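Local coordinates for PA14 domain-containing protein (Clostridium clariflavum, PDB 6QDI) that probably senses plant-biomass polysaccharides outside the cell, through tandem calcium-binding PA14 domains of a membrane-bound anti-sigma factor, at residues 202-210 / 287-295. Residues are numbered along the deposited sequence; the frame is centred on the assembly and turned at random. Where two conformers were deposited one is given.
Sequences WTGFIQVPY and VPQSCLYPR
Phe205 and Tyr293 trade two backbone hydrogen bonds, Phe205 N to Tyr293 O at 2.8 Å and Tyr293 N to Phe205 O at 2.9 Å, which makes them an antiparallel hydrogen-bonded pair. A third bond follows where the chain leaves its 3-10 turn: Gln207 N donates to Cys291 O, and Ile206 CA sends a C-H contact to the same oxygen. At the other end Gly204 CA makes a C-H...O contact with Tyr293 O at 3.2 Å, so this oxygen takes a C-H besides the N-H of Phe205. Beyond it, a water joins Thr203 OG1 to Pro294 O. In this second PA14 domain, a beta-sandwich, the C-terminal strand 292-293 thus pairs with strand 198-207, whose backbone also bonds to Val258 and Val260 of strand 257-266. On the inner face Ile206 and Leu292 lie side by side, CG1 against CD2 at 3.8 Å, with Val287 CG1 near Ile206 CG2; Trp277 of the other sheet packs on Ile206. Pro209 CD rests against Cys291 SG. The outer face carries Phe205, Gln207 and Tyr293. Gln207 CB lies 3.7 Å from Tyr293 CE1; its chain runs out extended from a CG opposite the backbone nitrogen (chi1 -167°), bringing OE1 to 3.6 Å from Tyr293 CE1, the amide steeply inclined to the ring at 76°, while NE2 bonds to Gly255 O. Phe205 CE1 comes within 3.4 Å of OXT in the terminal carboxylate of Arg295; Arg257 forms a salt bridge with that OXT and a cation-pi contact with the Phe205 ring.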
ATOM      1  N   TRP A 202      14.510   7.590 -10.095  1.00  5.50           N
ATOM      2  CA  TRP A 202      13.596   7.175 -11.142  1.00  5.85           C
ATOM      3  C   TRP A 202      13.811   8.078 -12.354  1.00  5.66           C
ATOM      4  O   TRP A 202      13.898   9.304 -12.220  1.00  6.08           O
ATOM      5  CB  TRP A 202      12.130   7.261 -10.690  1.00  6.26           C
ATOM      6  CG  TRP A 202      11.720   6.205  -9.716  1.00  5.94           C
ATOM      7  CD1 TRP A 202      11.452   4.913 -10.009  1.00  6.31           C
ATOM      8  CD2 TRP A 202      11.517   6.360  -8.300  1.00  5.71           C
ATOM      9  NE1 TRP A 202      11.094   4.241  -8.882  1.00  6.28           N
ATOM     10  CE2 TRP A 202      11.115   5.111  -7.820  1.00  6.36           C
ATOM     11  CE3 TRP A 202      11.619   7.428  -7.414  1.00  6.24           C
ATOM     12  CZ2 TRP A 202      10.811   4.897  -6.473  1.00  6.85           C
ATOM     13  CZ3 TRP A 202      11.338   7.220  -6.090  1.00  7.61           C
ATOM     14  CH2 TRP A 202      10.932   5.974  -5.626  1.00  7.57           C
ATOM     15  N   THR A 203      13.862   7.469 -13.532  1.00  5.46           N
ATOM     16  CA  THR A 203      14.029   8.195 -14.761  1.00  5.85           C
ATOM     17  C   THR A 203      13.119   7.647 -15.859  1.00  5.55           C
ATOM     18  O   THR A 203      12.781   6.477 -15.913  1.00  6.18           O
ATOM     19  CB  THR A 203      15.502   8.134 -15.239  1.00  6.09           C
ATOM     20  OG1 THR A 203      15.919   6.777 -15.390  1.00  6.98           O
ATOM     21  CG2 THR A 203      16.439   8.908 -14.351  1.00  6.74           C
ATOM     22  N   GLY A 204      12.802   8.534 -16.794  1.00  5.96           N
ATOM     23  CA  GLY A 204      12.069   8.175 -17.995  1.00  6.04           C
ATOM     24  C   GLY A 204      11.300   9.354 -18.488  1.00  5.89           C
ATOM     25  O   GLY A 204      11.812  10.493 -18.480  1.00  6.12           O
ATOM     26  N   PHE A 205      10.085   9.082 -18.947  1.00  6.08           N
ATOM     27  CA  PHE A 205       9.238  10.104 -19.597  1.00  6.03           C
ATOM     28  C   PHE A 205       7.816   9.926 -19.137  1.00  5.80           C
ATOM     29  O   PHE A 205       7.355   8.806 -18.970  1.00  6.55           O
ATOM     30  CB  PHE A 205       9.319  10.005 -21.130  1.00  6.99           C
ATOM     31  CG  PHE A 205      10.670  10.383 -21.663  1.00  7.60           C
ATOM     32  CD1 PHE A 205      11.710   9.455 -21.660  1.00  8.58           C
ATOM     33  CD2 PHE A 205      10.948  11.646 -22.097  1.00  8.49           C
ATOM     34  CE1 PHE A 205      12.984   9.796 -22.079  1.00 10.69           C
ATOM     35  CE2 PHE A 205      12.214  11.982 -22.552  1.00 10.21           C
ATOM     36  CZ  PHE A 205      13.228  11.062 -22.504  1.00 12.05           C
ATOM     37  N   ILE A 206       7.126  11.058 -18.976  1.00  6.16           N
ATOM     38  CA  ILE A 206       5.687  11.076 -18.796  1.00  6.44           C
ATOM     39  C   ILE A 206       5.086  11.519 -20.125  1.00  6.48           C
ATOM     40  O   ILE A 206       5.454  12.573 -20.642  1.00  7.87           O
ATOM     41  CB  ILE A 206       5.302  12.062 -17.673  1.00  7.38           C
ATOM     42  CG1 ILE A 206       6.015  11.720 -16.361  1.00  9.21           C
ATOM     43  CG2 ILE A 206       3.779  12.096 -17.490  1.00  9.72           C
ATOM     44  CD1 ILE A 206       5.949  12.768 -15.288  1.00 11.10           C
ATOM     45  N   GLN A 207       4.194  10.701 -20.682  1.00  6.13           N
ATOM     46  CA  GLN A 207       3.553  11.081 -21.925  1.00  6.33           C
ATOM     47  C   GLN A 207       2.164  11.578 -21.607  1.00  6.30           C
ATOM     48  O   GLN A 207       1.359  10.865 -20.998  1.00  7.46           O
ATOM     49  CB  GLN A 207       3.580   9.949 -22.955  1.00  7.33           C
ATOM     50  CG  GLN A 207       3.201  10.486 -24.351  1.00  7.87           C
ATOM     51  CD  GLN A 207       3.734   9.627 -25.497  1.00  8.08           C
ATOM     52  OE1 GLN A 207       3.991   8.431 -25.307  1.00  9.24           O
ATOM     53  NE2 GLN A 207       3.948  10.230 -26.650  1.00  8.15           N
ATOM     54  N   VAL A 208       1.879  12.789 -22.035  1.00  6.99           N
ATOM     55  CA  VAL A 208       0.727  13.552 -21.582  1.00  7.63           C
ATOM     56  C   VAL A 208      -0.538  13.059 -22.273  1.00  7.02           C
ATOM     57  O   VAL A 208      -0.581  12.931 -23.480  1.00  7.92           O
ATOM     58  CB  VAL A 208       0.965  15.037 -21.869  1.00  9.26           C
ATOM     59  CG1 VAL A 208      -0.268  15.888 -21.612  1.00  9.73           C
ATOM     60  CG2 VAL A 208       2.167  15.518 -21.069  1.00  9.53           C
ATOM     61  N   PRO A 209      -1.623  12.794 -21.513  1.00  7.20           N
ATOM     62  CA  PRO A 209      -2.803  12.211 -22.146  1.00  7.72           C
ATOM     63  C   PRO A 209      -3.729  13.206 -22.826  1.00  8.41           C
ATOM     64  O   PRO A 209      -4.397  12.830 -23.787  1.00  9.22           O
ATOM     65  CB  PRO A 209      -3.523  11.538 -20.978  1.00  8.19           C
ATOM     66  CG  PRO A 209      -3.076  12.317 -19.755  1.00  8.45           C
ATOM     67  CD  PRO A 209      -1.651  12.661 -20.042  1.00  7.60           C
ATOM     68  N   TYR A 210      -3.789  14.426 -22.328  1.00  8.24           N
ATOM     69  CA  TYR A 210      -4.803  15.438 -22.712  1.00  8.60           C
ATOM     70  C   TYR A 210      -4.189  16.800 -22.823  1.00  8.80           C
ATOM     71  O   TYR A 210      -3.328  17.158 -22.016  1.00  9.43           O
ATOM     72  CB  TYR A 210      -5.946  15.503 -21.656  1.00  9.96           C
ATOM     73  CG  TYR A 210      -6.525  14.167 -21.252  1.00  9.91           C
ATOM     74  CD1 TYR A 210      -7.153  13.343 -22.181  1.00 11.26           C
ATOM     75  CD2 TYR A 210      -6.452  13.730 -19.944  1.00 10.10           C
ATOM     76  CE1 TYR A 210      -7.656  12.090 -21.818  1.00 11.22           C
ATOM     77  CE2 TYR A 210      -6.967  12.494 -19.588  1.00 10.42           C
ATOM     78  CZ  TYR A 210      -7.559  11.679 -20.526  1.00 10.73           C
ATOM     79  OH  TYR A 210      -8.021  10.448 -20.129  1.00 12.88           O
ATOM     80  N   VAL A 287       0.344   9.559 -10.673  1.00  6.33           N
ATOM     81  CA  VAL A 287       0.561   9.507 -12.116  1.00  6.55           C
ATOM     82  C   VAL A 287       0.559   8.038 -12.542  1.00  6.36           C
ATOM     83  O   VAL A 287       1.303   7.239 -11.985  1.00  6.76           O
ATOM     84  CB  VAL A 287       1.887  10.188 -12.512  1.00  6.53           C
ATOM     85  CG1 VAL A 287       2.066  10.147 -14.031  1.00  7.30           C
ATOM     86  CG2 VAL A 287       1.918  11.623 -12.044  1.00  7.19           C
ATOM     87  N   PRO A 288      -0.278   7.638 -13.498  1.00  6.24           N
ATOM     88  CA  PRO A 288      -0.494   6.218 -13.711  1.00  6.82           C
ATOM     89  C   PRO A 288       0.548   5.574 -14.624  1.00  6.39           C
ATOM     90  O   PRO A 288       1.169   6.249 -15.459  1.00  6.63           O
ATOM     91  CB  PRO A 288      -1.872   6.179 -14.390  1.00  7.96           C
ATOM     92  CG  PRO A 288      -1.859   7.459 -15.209  1.00  8.04           C
ATOM     93  CD  PRO A 288      -1.175   8.477 -14.318  1.00  7.30           C
ATOM     94  N   GLN A 289       0.663   4.268 -14.490  1.00  6.55           N
ATOM     95  CA  GLN A 289       1.551   3.477 -15.317  0.50  6.66           C
ATOM     96  C   GLN A 289       1.342   3.761 -16.805  1.00  6.29           C
ATOM     97  O   GLN A 289       2.302   3.799 -17.568  1.00  6.30           O
ATOM     98  CB  GLN A 289       1.322   2.003 -15.002  0.50  6.88           C
ATOM     99  CG  GLN A 289       2.220   1.047 -15.776  0.50  6.64           C
ATOM    100  CD  GLN A 289       1.978  -0.378 -15.374  0.50  7.08           C
ATOM    101  OE1 GLN A 289       0.838  -0.754 -15.131  0.50  9.70           O
ATOM    102  NE2 GLN A 289       3.016  -1.186 -15.329  0.50  6.35           N
ATOM    103  N   SER A 290       0.083   3.929 -17.209  1.00  6.00           N
ATOM    104  CA  SER A 290      -0.228   4.130 -18.602  1.00  6.47           C
ATOM    105  C   SER A 290       0.454   5.331 -19.219  1.00  6.16           C
ATOM    106  O   SER A 290       0.563   5.389 -20.446  1.00  6.75           O
ATOM    107  CB  SER A 290      -1.750   4.284 -18.746  1.00  6.91           C
ATOM    108  OG  SER A 290      -2.171   5.421 -18.030  1.00  7.41           O
ATOM    109  N   CYS A 291       0.875   6.298 -18.398  1.00  6.11           N
ATOM    110  CA  CYS A 291       1.560   7.484 -18.882  1.00  6.27           C
ATOM    111  C   CYS A 291       3.045   7.553 -18.563  1.00  6.10           C
ATOM    112  O   CYS A 291       3.680   8.566 -18.861  1.00  6.92           O
ATOM    113  CB  CYS A 291       0.847   8.717 -18.347  1.00  7.49           C
ATOM    114  SG  CYS A 291      -0.838   8.917 -18.994  1.00  8.53           S
ATOM    115  N   LEU A 292       3.626   6.470 -17.998  1.00  6.70           N
ATOM    116  CA  LEU A 292       5.012   6.444 -17.596  1.00  6.32           C
ATOM    117  C   LEU A 292       5.789   5.492 -18.501  1.00  6.34           C
ATOM    118  O   LEU A 292       5.368   4.351 -18.731  1.00  6.68           O
ATOM    119  CB  LEU A 292       5.124   5.955 -16.155  1.00  6.46           C
ATOM    120  CG  LEU A 292       4.484   6.881 -15.107  1.00  7.25           C
ATOM    121  CD1 LEU A 292       4.507   6.209 -13.734  1.00  7.86           C
ATOM    122  CD2 LEU A 292       5.120   8.252 -15.087  1.00  7.67           C
ATOM    123  N   TYR A 293       6.952   5.972 -18.989  1.00  6.70           N
ATOM    124  CA  TYR A 293       7.816   5.158 -19.820  1.00  6.58           C
ATOM    125  C   TYR A 293       9.236   5.239 -19.337  1.00  6.70           C
ATOM    126  O   TYR A 293       9.698   6.301 -18.891  1.00  6.96           O
ATOM    127  CB  TYR A 293       7.775   5.656 -21.277  1.00  7.09           C
ATOM    128  CG  TYR A 293       6.443   5.545 -21.942  1.00  7.50           C
ATOM    129  CD1 TYR A 293       5.426   6.472 -21.679  1.00  8.04           C
ATOM    130  CD2 TYR A 293       6.156   4.532 -22.828  1.00  7.83           C
ATOM    131  CE1 TYR A 293       4.190   6.382 -22.300  1.00  8.32           C
ATOM    132  CE2 TYR A 293       4.931   4.458 -23.456  1.00  8.39           C
ATOM    133  CZ  TYR A 293       3.958   5.389 -23.220  1.00  7.86           C
ATOM    134  OH  TYR A 293       2.758   5.309 -23.882  1.00  8.87           O
ATOM    135  N   PRO A 294      10.002   4.141 -19.467  1.00  6.86           N
ATOM    136  CA  PRO A 294      11.381   4.162 -18.990  1.00  7.65           C
ATOM    137  C   PRO A 294      12.352   4.824 -19.956  1.00  8.61           C
ATOM    138  O   PRO A 294      13.454   5.158 -19.565  0.70  8.35           O
ATOM    139  CB  PRO A 294      11.721   2.684 -18.784  1.00  9.57           C
ATOM    140  CG  PRO A 294      10.799   1.981 -19.675  1.00 10.08           C
ATOM    141  CD  PRO A 294       9.532   2.770 -19.737  1.00  7.39           C
ATOM    142  N   ARG A 295      11.954   4.940 -21.226  1.00  8.17           N
ATOM    143  CA  ARG A 295      12.778   5.541 -22.297  1.00  9.40           C
ATOM    144  C   ARG A 295      11.886   6.355 -23.213  1.00  9.32           C
ATOM    145  O   ARG A 295      10.649   6.318 -23.086  1.00 10.94           O
ATOM    146  CB  ARG A 295      13.438   4.454 -23.144  1.00 10.76           C
ATOM    147  CG  ARG A 295      14.447   3.644 -22.430  1.00 12.52           C
ATOM    148  CD  ARG A 295      15.698   4.478 -22.164  1.00 15.13           C
ATOM    149  NE  ARG A 295      16.792   3.589 -21.950  1.00 18.49           N
ATOM    150  CZ  ARG A 295      17.533   2.989 -22.901  1.00 16.31           C
ATOM    151  NH1 ARG A 295      18.492   2.160 -22.520  1.00 23.39           N
ATOM    152  NH2 ARG A 295      17.391   3.275 -24.181  1.00 21.24           N
ATOM    153  OXT ARG A 295      12.441   7.079 -24.088  1.00 10.85           O
TER
HETATM  154  O   HOH W   1      15.495   5.936 -17.979  1.00  8.70           O